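PDB 2HY5: intracellular sulfur oxidation protein DsrF from Allochromatium vinosum, which is of unknown function but could take part in the oxidation of intracellular sulfur, and is found in a complex with DsrE and DsrH. Local coordinates for residues B[15-20]-B[58-63]; B[79-84]-B[120-125]. One frame throughout, in Å; residues are numbered along the deposited sequence.

Overall arrangement
Both contacts belong to one DsrE/DsrF-like fold, built round a parallel five-stranded sheet, and they lie on opposite sides of the chain's centre, about 26 Å apart from centre to centre, with about 12 Å between their nearest atoms. Contact 1 comes first along the chain and closes before contact 2 opens. It joins two loops, one following strand 7-12 and the other following strand 38-43, and its centre is about 18 Å from the centre of the chain. Contact 2 sets strand 79-83, an inner strand, against helix 120-129. Each contact also meets other chains of the assembly: DsrE and DsrH at contact 1, DsrH at contact 2, which places both near subunit interfaces.

Contact 1. Residues B[15-20]-B[58-63]; sequences APYGTI and KGIGMK
Tyr17 meets Ile60, Met62 and the backbone of Lys63, and its ring carries the whole of the contact from the 15-20 side. Pro16 precedes it, and the carbonyl O of Pro16 receives a weak hydrogen bond from Gly18 N, closing a classic gamma turn centred on Tyr17. At that turn Tyr17 has a positive phi of 73°, and its CB points toward the 58-63 loop. CG stands beside the backbone N and anti to the carbonyl carbon (chi1 -55°), which sends the ring out between the two loops.

The CD2 and CE2 atoms do the touching. Tyr17 CD2 lies 4.0 Å from Met62 SD, a Met-aromatic contact in which the sulfur sits obliquely, 5.3 Å from the centroid of the Tyr17 ring. Methionine suits this place because its long, unbranched chain can lay a polarisable sulfur against the ring; Tyr17 and Met62 reach past one another from opposing loops. Ile60 adds its outermost methyl, CD1, at 4.3 Å from Tyr17 CD2. Further along the ring, Tyr17 CE2 approaches Lys63 O to 4.0 Å, with the carbonyl oxygen at the ring edge and near its plane. The hydroxyl of Tyr17 is hydrogen-bonded to Gln55, so a tyrosine serves both the apolar contact and a polar partner beyond it.

After Tyr17, Gly18 and Ile20 make backbone hydrogen bonds to the DsrE chain. Lys63 turns its amine to a salt bridge with Asp56 of the DsrE chain, while Tyr17 and Ile60 pack on Ala68 of the DsrH chain. With DsrE and DsrH chains touching both loops, the contact joins the connection from strand 7-12 into helix 21-32 to the long one from strand 38-43 to strand 79-83.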
# COMPACT_ATOMS: atom_id res chain seq x y z
N ALA B 15 2.31 8.19 8.15
CA ALA B 15 2.68 7.97 9.53
C ALA B 15 3.85 7.01 9.57
O ALA B 15 4.01 6.18 8.68
CB ALA B 15 1.49 7.38 10.31
N PRO B 16 4.70 7.12 10.60
CA PRO B 16 5.87 6.25 10.74
C PRO B 16 5.52 4.84 11.21
O PRO B 16 4.45 4.60 11.76
CB PRO B 16 6.73 7.01 11.75
CG PRO B 16 5.70 7.59 12.65
CD PRO B 16 4.66 8.12 11.68
N TYR B 17 6.44 3.91 10.94
CA TYR B 17 6.34 2.50 11.33
C TYR B 17 5.35 1.59 10.61
O TYR B 17 5.68 0.45 10.32
CB TYR B 17 6.12 2.41 12.85
CG TYR B 17 7.19 3.14 13.62
CD1 TYR B 17 6.90 4.30 14.33
CD2 TYR B 17 8.51 2.69 13.59
CE1 TYR B 17 7.90 5.00 14.99
CE2 TYR B 17 9.52 3.39 14.25
CZ TYR B 17 9.21 4.55 14.94
OH TYR B 17 10.20 5.26 15.57
N GLY B 18 4.15 2.08 10.32
CA GLY B 18 3.17 1.26 9.62
C GLY B 18 3.71 0.89 8.25
O GLY B 18 3.40 -0.18 7.71
N THR B 19 4.50 1.79 7.68
CA THR B 19 5.14 1.58 6.39
C THR B 19 6.56 2.12 6.52
O THR B 19 6.89 2.83 7.47
CB THR B 19 4.43 2.34 5.25
OG1 THR B 19 4.32 3.73 5.58
CG2 THR B 19 3.05 1.76 4.99
N ILE B 20 7.40 1.81 5.54
CA ILE B 20 8.78 2.24 5.60
C ILE B 20 9.00 3.63 4.99
O ILE B 20 10.08 4.19 5.12
CB ILE B 20 9.70 1.22 4.88
CG1 ILE B 20 11.15 1.43 5.30
CG2 ILE B 20 9.54 1.36 3.37
CD1 ILE B 20 12.09 0.36 4.79
N LYS B 58 10.47 -0.35 21.63
CA LYS B 58 10.87 -1.65 22.15
C LYS B 58 9.73 -2.68 22.11
O LYS B 58 9.98 -3.88 21.98
CB LYS B 58 11.39 -1.50 23.58
CG LYS B 58 12.69 -0.70 23.67
CD LYS B 58 13.24 -0.68 25.08
CE LYS B 58 14.56 0.07 25.14
NZ LYS B 58 15.14 0.07 26.52
N GLY B 59 8.50 -2.21 22.21
CA GLY B 59 7.36 -3.12 22.19
C GLY B 59 7.02 -3.72 20.84
O GLY B 59 6.37 -4.76 20.78
N ILE B 60 7.45 -3.08 19.75
CA ILE B 60 7.15 -3.59 18.42
C ILE B 60 8.34 -4.25 17.72
O ILE B 60 8.24 -4.65 16.57
CB ILE B 60 6.58 -2.49 17.48
CG1 ILE B 60 7.57 -1.34 17.34
CG2 ILE B 60 5.25 -2.00 18.02
CD1 ILE B 60 7.18 -0.34 16.28
N GLY B 61 9.45 -4.36 18.44
CA GLY B 61 10.63 -5.00 17.89
C GLY B 61 11.33 -4.30 16.73
O GLY B 61 11.99 -4.95 15.92
N MET B 62 11.19 -2.98 16.65
CA MET B 62 11.82 -2.20 15.59
C MET B 62 12.73 -1.14 16.17
O MET B 62 12.53 -0.68 17.29
CB MET B 62 10.78 -1.47 14.75
CG MET B 62 9.95 -2.33 13.84
SD MET B 62 8.93 -1.22 12.85
CE MET B 62 10.07 -0.76 11.56
N LYS B 63 13.73 -0.73 15.39
CA LYS B 63 14.64 0.31 15.84
C LYS B 63 13.90 1.64 15.79
O LYS B 63 13.14 1.90 14.86
CB LYS B 63 15.88 0.39 14.94
CG LYS B 63 16.83 1.51 15.32
CD LYS B 63 17.91 1.70 14.28
CE LYS B 63 18.78 2.90 14.59
NZ LYS B 63 19.71 3.21 13.47

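Contact 2. Residues B[79-84]-B[120-125]; sequences RIYVDR and SARVSE
Asp83 and Val123 form the close-packed end of this contact, where the Asp83 side chain lies across that of Val123 and Asp83 OD1 comes to 3.5 Å from Val123 CG2. A small branched valine suits the buried face of the helix, where it also touches Leu42 and Ile118 on the flanking strands and Phe23 of the DsrH chain. Asp83 ends the strand as the N-cap of helix 84-89: its side chain caps a backbone N just past Arg84, and OD2 also bonds Ser86 OG. The arrangement is that of an alpha/beta fold, a helix packed on an inner strand of a parallel sheet; the axes of strand 79-83 and helix segment 120-125 approach to 9.0 Å, their directions 134° apart.

Packing is looser at the other end. Tyr81 OH stands 3.8 Å from Arg122 NH2 without a direct hydrogen bond, and the ring and guanidinium planes are 85° apart. A water in the plane of the Tyr81 ring joins them: it accepts from Arg122 NH2 at 3.0 Å and lies 3.3 Å from Tyr81 OH. Arg122 bends at chi2 (60°), and its NH1 forms a salt bridge with Glu125 OE2 at 3.2 Å, the hydrogen bond in it being weak.

The chemistry is therefore divided: Asp83 OD1 meets a Val123 methyl beside the capped start of helix 84-89, whereas a single water bridges Tyr81 and Arg122, and Glu125 probably offsets the arginine's charge.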
# COMPACT_ATOMS: atom_id res chain seq x y z
N ARG B 79 14.90 24.65 6.59
CA ARG B 79 13.46 24.78 6.41
C ARG B 79 12.67 23.50 6.61
O ARG B 79 12.62 22.64 5.73
CB ARG B 79 13.18 25.34 5.01
CG ARG B 79 13.82 26.69 4.74
CD ARG B 79 13.39 27.71 5.79
NE ARG B 79 14.04 29.00 5.60
CZ ARG B 79 13.90 30.04 6.41
NH1 ARG B 79 13.14 29.94 7.49
NH2 ARG B 79 14.53 31.18 6.15
N ILE B 80 12.03 23.39 7.77
CA ILE B 80 11.21 22.24 8.11
C ILE B 80 9.83 22.79 8.45
O ILE B 80 9.69 23.58 9.38
CB ILE B 80 11.80 21.47 9.31
CG1 ILE B 80 13.17 20.91 8.91
CG2 ILE B 80 10.86 20.36 9.74
CD1 ILE B 80 13.86 20.15 10.02
N TYR B 81 8.83 22.40 7.67
CA TYR B 81 7.47 22.89 7.87
C TYR B 81 6.46 21.83 8.26
O TYR B 81 6.53 20.69 7.82
CB TYR B 81 6.97 23.58 6.59
CG TYR B 81 7.87 24.69 6.10
CD1 TYR B 81 8.74 24.48 5.03
CD2 TYR B 81 7.84 25.95 6.69
CE1 TYR B 81 9.56 25.51 4.56
CE2 TYR B 81 8.64 26.98 6.23
CZ TYR B 81 9.50 26.75 5.16
OH TYR B 81 10.29 27.78 4.71
N VAL B 82 5.48 22.24 9.07
CA VAL B 82 4.42 21.35 9.53
C VAL B 82 3.08 22.05 9.31
O VAL B 82 2.89 23.18 9.75
CB VAL B 82 4.59 21.02 11.03
CG1 VAL B 82 3.50 20.06 11.47
CG2 VAL B 82 5.96 20.42 11.26
N ASP B 83 2.17 21.36 8.62
CA ASP B 83 0.85 21.91 8.32
C ASP B 83 -0.00 22.06 9.58
O ASP B 83 -0.32 21.07 10.23
CB ASP B 83 0.14 21.00 7.31
CG ASP B 83 -1.21 21.54 6.89
OD1 ASP B 83 -1.25 22.66 6.33
OD2 ASP B 83 -2.23 20.85 7.13
N ARG B 84 -0.40 23.28 9.90
CA ARG B 84 -1.20 23.50 11.11
C ARG B 84 -2.56 22.81 11.10
O ARG B 84 -3.02 22.35 12.14
CB ARG B 84 -1.38 25.01 11.38
CG ARG B 84 -2.44 25.71 10.55
CD ARG B 84 -2.37 27.22 10.77
NE ARG B 84 -2.61 27.61 12.15
CZ ARG B 84 -3.82 27.78 12.69
NH1 ARG B 84 -4.91 27.61 11.95
NH2 ARG B 84 -3.94 28.14 13.96
N SER B 120 -2.34 26.71 5.56
CA SER B 120 -2.57 26.12 4.25
C SER B 120 -2.09 26.97 3.06
O SER B 120 -1.58 26.42 2.08
CB SER B 120 -4.05 25.78 4.08
OG SER B 120 -4.86 26.93 4.21
N ALA B 121 -2.27 28.28 3.14
CA ALA B 121 -1.85 29.17 2.05
C ALA B 121 -0.33 29.15 1.90
O ALA B 121 0.19 29.15 0.78
CB ALA B 121 -2.33 30.59 2.32
N ARG B 122 0.38 29.12 3.02
CA ARG B 122 1.84 29.09 3.00
C ARG B 122 2.32 27.76 2.41
O ARG B 122 3.31 27.72 1.67
CB ARG B 122 2.38 29.26 4.42
CG ARG B 122 3.90 29.19 4.54
CD ARG B 122 4.61 30.26 3.72
NE ARG B 122 6.05 30.21 3.94
CZ ARG B 122 6.95 30.81 3.16
NH1 ARG B 122 6.57 31.50 2.10
NH2 ARG B 122 8.25 30.70 3.44
N VAL B 123 1.61 26.68 2.73
CA VAL B 123 1.96 25.37 2.21
C VAL B 123 1.86 25.40 0.69
O VAL B 123 2.78 24.97 -0.02
CB VAL B 123 1.00 24.28 2.75
CG1 VAL B 123 1.24 22.95 2.03
CG2 VAL B 123 1.19 24.10 4.24
N SER B 124 0.75 25.92 0.18
CA SER B 124 0.53 26.01 -1.25
C SER B 124 1.63 26.84 -1.90
O SER B 124 2.09 26.54 -2.99
CB SER B 124 -0.83 26.63 -1.56
OG SER B 124 -1.89 25.80 -1.11
N GLU B 125 2.05 27.89 -1.20
CA GLU B 125 3.09 28.78 -1.70
C GLU B 125 4.41 28.04 -1.82
O GLU B 125 5.11 28.15 -2.83
CB GLU B 125 3.26 29.99 -0.78
CG GLU B 125 4.24 31.03 -1.29
CD GLU B 125 4.36 32.24 -0.37
OE1 GLU B 125 5.07 33.20 -0.75
OE2 GLU B 125 3.76 32.23 0.72
O HOH W 1 9.52 30.62 6.14